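Side-chain contact in glutamate ABC superfamily ATP binding cassette transporter, binding protein (PDB 5EYF), which binds glutamate between its two lobes and probably delivers it to an ABC transporter for uptake into the cell: residues 171-174 against 175-179. Sequence-based numbering, arbitrary orientation.
With GLU (glutamic acid), chain E.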
HETATM    1  N   MSE B 171       1.084  -8.994 -20.102  1.00 16.74           N
HETATM    2  CA  MSE B 171      -0.143  -9.208 -19.355  1.00 16.46           C
HETATM    3  C   MSE B 171      -0.089  -8.351 -18.100  1.00 16.14           C
HETATM    4  O   MSE B 171       0.973  -8.214 -17.503  1.00 17.38           O
HETATM    5  CB  MSE B 171      -0.326 -10.689 -19.008  1.00 18.93           C
HETATM    6  CG  MSE B 171      -1.457 -10.950 -18.044  1.00 20.42           C
HETATM    7 SE   MSE B 171      -1.614 -12.862 -17.783  0.76 25.13          SE
HETATM    8  CE  MSE B 171      -3.086 -12.752 -16.456  1.00 25.42           C
ATOM      9  N   THR B 172      -1.228  -7.797 -17.702  1.00 15.22           N
ATOM     10  CA  THR B 172      -1.277  -6.971 -16.502  1.00 15.50           C
ATOM     11  C   THR B 172      -2.414  -7.375 -15.574  1.00 16.36           C
ATOM     12  O   THR B 172      -3.514  -7.728 -16.020  1.00 19.09           O
ATOM     13  CB  THR B 172      -1.371  -5.477 -16.888  1.00 15.52           C
ATOM     14  OG1 THR B 172      -1.128  -4.690 -15.716  1.00 16.81           O
ATOM     15  CG2 THR B 172      -2.719  -5.093 -17.475  1.00 17.29           C
ATOM     16  N   THR B 173      -2.101  -7.376 -14.273  1.00 16.09           N
ATOM     17  CA  THR B 173      -3.054  -7.463 -13.173  1.00 16.94           C
ATOM     18  C   THR B 173      -2.186  -7.291 -11.933  1.00 17.43           C
ATOM     19  O   THR B 173      -1.060  -6.783 -12.050  1.00 15.88           O
ATOM     20  CB  THR B 173      -3.887  -8.769 -13.170  1.00 18.44           C
ATOM     21  OG1 THR B 173      -4.790  -8.771 -12.047  1.00 19.64           O
ATOM     22  CG2 THR B 173      -3.021 -10.028 -13.082  1.00 19.54           C
ATOM     23  N   ASP B 174      -2.685  -7.643 -10.759  1.00 17.64           N
ATOM     24  CA  ASP B 174      -1.936  -7.345  -9.550  1.00 18.62           C
ATOM     25  C   ASP B 174      -0.674  -8.194  -9.497  1.00 19.58           C
ATOM     26  O   ASP B 174      -0.680  -9.365  -9.887  1.00 19.59           O
ATOM     27  CB  ASP B 174      -2.772  -7.624  -8.306  1.00 18.28           C
ATOM     28  CG  ASP B 174      -4.014  -6.741  -8.182  1.00 20.01           C
ATOM     29  OD1 ASP B 174      -4.100  -5.711  -8.894  1.00 19.95           O
ATOM     30  OD2 ASP B 174      -4.925  -7.111  -7.362  1.00 20.21           O
ATOM     31  N   ASN B 175       0.401  -7.615  -8.960  1.00 18.83           N
ATOM     32  CA  ASN B 175       1.663  -8.336  -8.859  1.00 19.27           C
ATOM     33  C   ASN B 175       1.517  -9.698  -8.188  1.00 20.37           C
ATOM     34  O   ASN B 175       2.048 -10.696  -8.692  1.00 21.64           O
ATOM     35  CB  ASN B 175       2.708  -7.491  -8.126  1.00 18.56           C
ATOM     36  CG  ASN B 175       2.283  -7.025  -6.724  1.00 18.78           C
ATOM     37  OD1 ASN B 175       1.126  -7.114  -6.274  1.00 18.39           O
ATOM     38  ND2 ASN B 175       3.260  -6.508  -6.032  1.00 22.18           N
ATOM     39  N   ALA B 176       0.768  -9.773  -7.082  1.00 22.04           N
ATOM     40  CA  ALA B 176       0.650 -11.032  -6.342  1.00 22.46           C
ATOM     41  C   ALA B 176      -0.073 -12.090  -7.157  1.00 22.86           C
ATOM     42  O   ALA B 176       0.180 -13.290  -6.981  1.00 25.22           O
ATOM     43  CB  ALA B 176      -0.091 -10.833  -5.020  1.00 23.21           C
ATOM     44  N   ILE B 177      -0.991 -11.662  -8.022  1.00 22.76           N
ATOM     45  CA  ILE B 177      -1.690 -12.591  -8.897  1.00 23.37           C
ATOM     46  C   ILE B 177      -0.764 -13.071  -9.999  1.00 24.51           C
ATOM     47  O   ILE B 177      -0.718 -14.270 -10.304  1.00 26.55           O
ATOM     48  CB  ILE B 177      -2.953 -11.932  -9.466  1.00 23.72           C
ATOM     49  CG1 ILE B 177      -3.899 -11.562  -8.307  1.00 23.86           C
ATOM     50  CG2 ILE B 177      -3.619 -12.855 -10.508  1.00 23.51           C
ATOM     51  CD1 ILE B 177      -5.105 -10.741  -8.711  1.00 25.20           C
ATOM     52  N   LEU B 178       0.013 -12.150 -10.584  1.00 23.31           N
ATOM     53  CA  LEU B 178       0.961 -12.522 -11.632  1.00 23.99           C
ATOM     54  C   LEU B 178       2.015 -13.470 -11.096  1.00 28.61           C
ATOM     55  O   LEU B 178       2.479 -14.354 -11.820  1.00 29.63           O
ATOM     56  CB  LEU B 178       1.636 -11.282 -12.202  1.00 22.91           C
ATOM     57  CG  LEU B 178       0.736 -10.407 -13.057  1.00 21.24           C
ATOM     58  CD1 LEU B 178       1.489  -9.152 -13.470  1.00 21.99           C
ATOM     59  CD2 LEU B 178       0.249 -11.165 -14.262  1.00 20.91           C
ATOM     60  N   LEU B 179       2.423 -13.285  -9.837  1.00 31.80           N
ATOM     61  CA  LEU B 179       3.322 -14.252  -9.212  1.00 36.62           C
ATOM     62  C   LEU B 179       2.722 -15.647  -9.221  1.00 36.45           C
ATOM     63  O   LEU B 179       3.429 -16.623  -9.478  1.00 35.79           O
ATOM     64  CB  LEU B 179       3.651 -13.832  -7.782  1.00 40.79           C
ATOM     65  CG  LEU B 179       4.777 -12.810  -7.602  1.00 43.61           C
ATOM     66  CD1 LEU B 179       4.997 -12.558  -6.126  1.00 45.37           C
ATOM     67  CD2 LEU B 179       6.060 -13.275  -8.264  1.00 44.47           C
TER
HETATM   68  N   GLU E 301      -7.287  -6.045  -7.232  1.00 19.56           N
HETATM   69  CA  GLU E 301      -7.772  -5.583  -8.542  1.00 20.28           C
HETATM   70  C   GLU E 301      -9.250  -5.226  -8.465  1.00 21.40           C
HETATM   71  O   GLU E 301      -9.889  -5.370  -7.414  1.00 19.80           O
HETATM   72  CB  GLU E 301      -7.527  -6.632  -9.645  1.00 21.92           C
HETATM   73  CG  GLU E 301      -7.924  -8.061  -9.274  1.00 22.94           C
HETATM   74  CD  GLU E 301      -9.429  -8.312  -9.239  1.00 24.08           C
HETATM   75  OE1 GLU E 301      -9.839  -9.196  -8.480  1.00 23.07           O
HETATM   76  OE2 GLU E 301     -10.198  -7.702 -10.017  1.00 25.23           O
HETATM   77  OXT GLU E 301      -9.844  -4.760  -9.458  1.00 25.38           O
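D174 meets I177 and L178 where strand 170-172 gives way to helix 175-182, and its two ends do different work. Its carbonyl O accepts the first-turn helix bond from L178 N at 3.0 Å; I177 N adds a weak bond to the same oxygen. Its carboxylate does not cap the helix but turns to the ligand: CG stands anti to the carbonyl carbon (chi1 -64°), and OD2 takes a 2.6 Å hydrogen bond from the amino N of the bound glutamate. Y200 OH is hydrogen-bonded to the same OD2.

I177 extends past the carboxylate, CD1 lying off its plane on the OD2 side, 3.9 Å from D174 OD2 and an equal 3.9 Å from the CG of the ligand, so that a methyl group lines the pocket beside the hydrogen bond between D174 and the ligand. T173 crosses I177 at about a right angle, CG2 against CG2. L178 puts its CG 3.6 Å from D174 O and slides past T173 in the opposite direction, the T173 methyl packing on its CG and, at 3.7 Å, on its CD2. Farther back, L178 CD2 reaches CG of the selenomethionine M171, and Y156 of helix 156-164 touches both T173 and I177.

At the helix start, N175 OD1 accepts a hydrogen bond from G106 N, tying the turn to strand 103-112. With the backbone of D174 held by the first helical turn, its carboxylate is placed to recognise the alpha-ammonium group that marks the ligand as an amino acid, and probably offsets its positive charge.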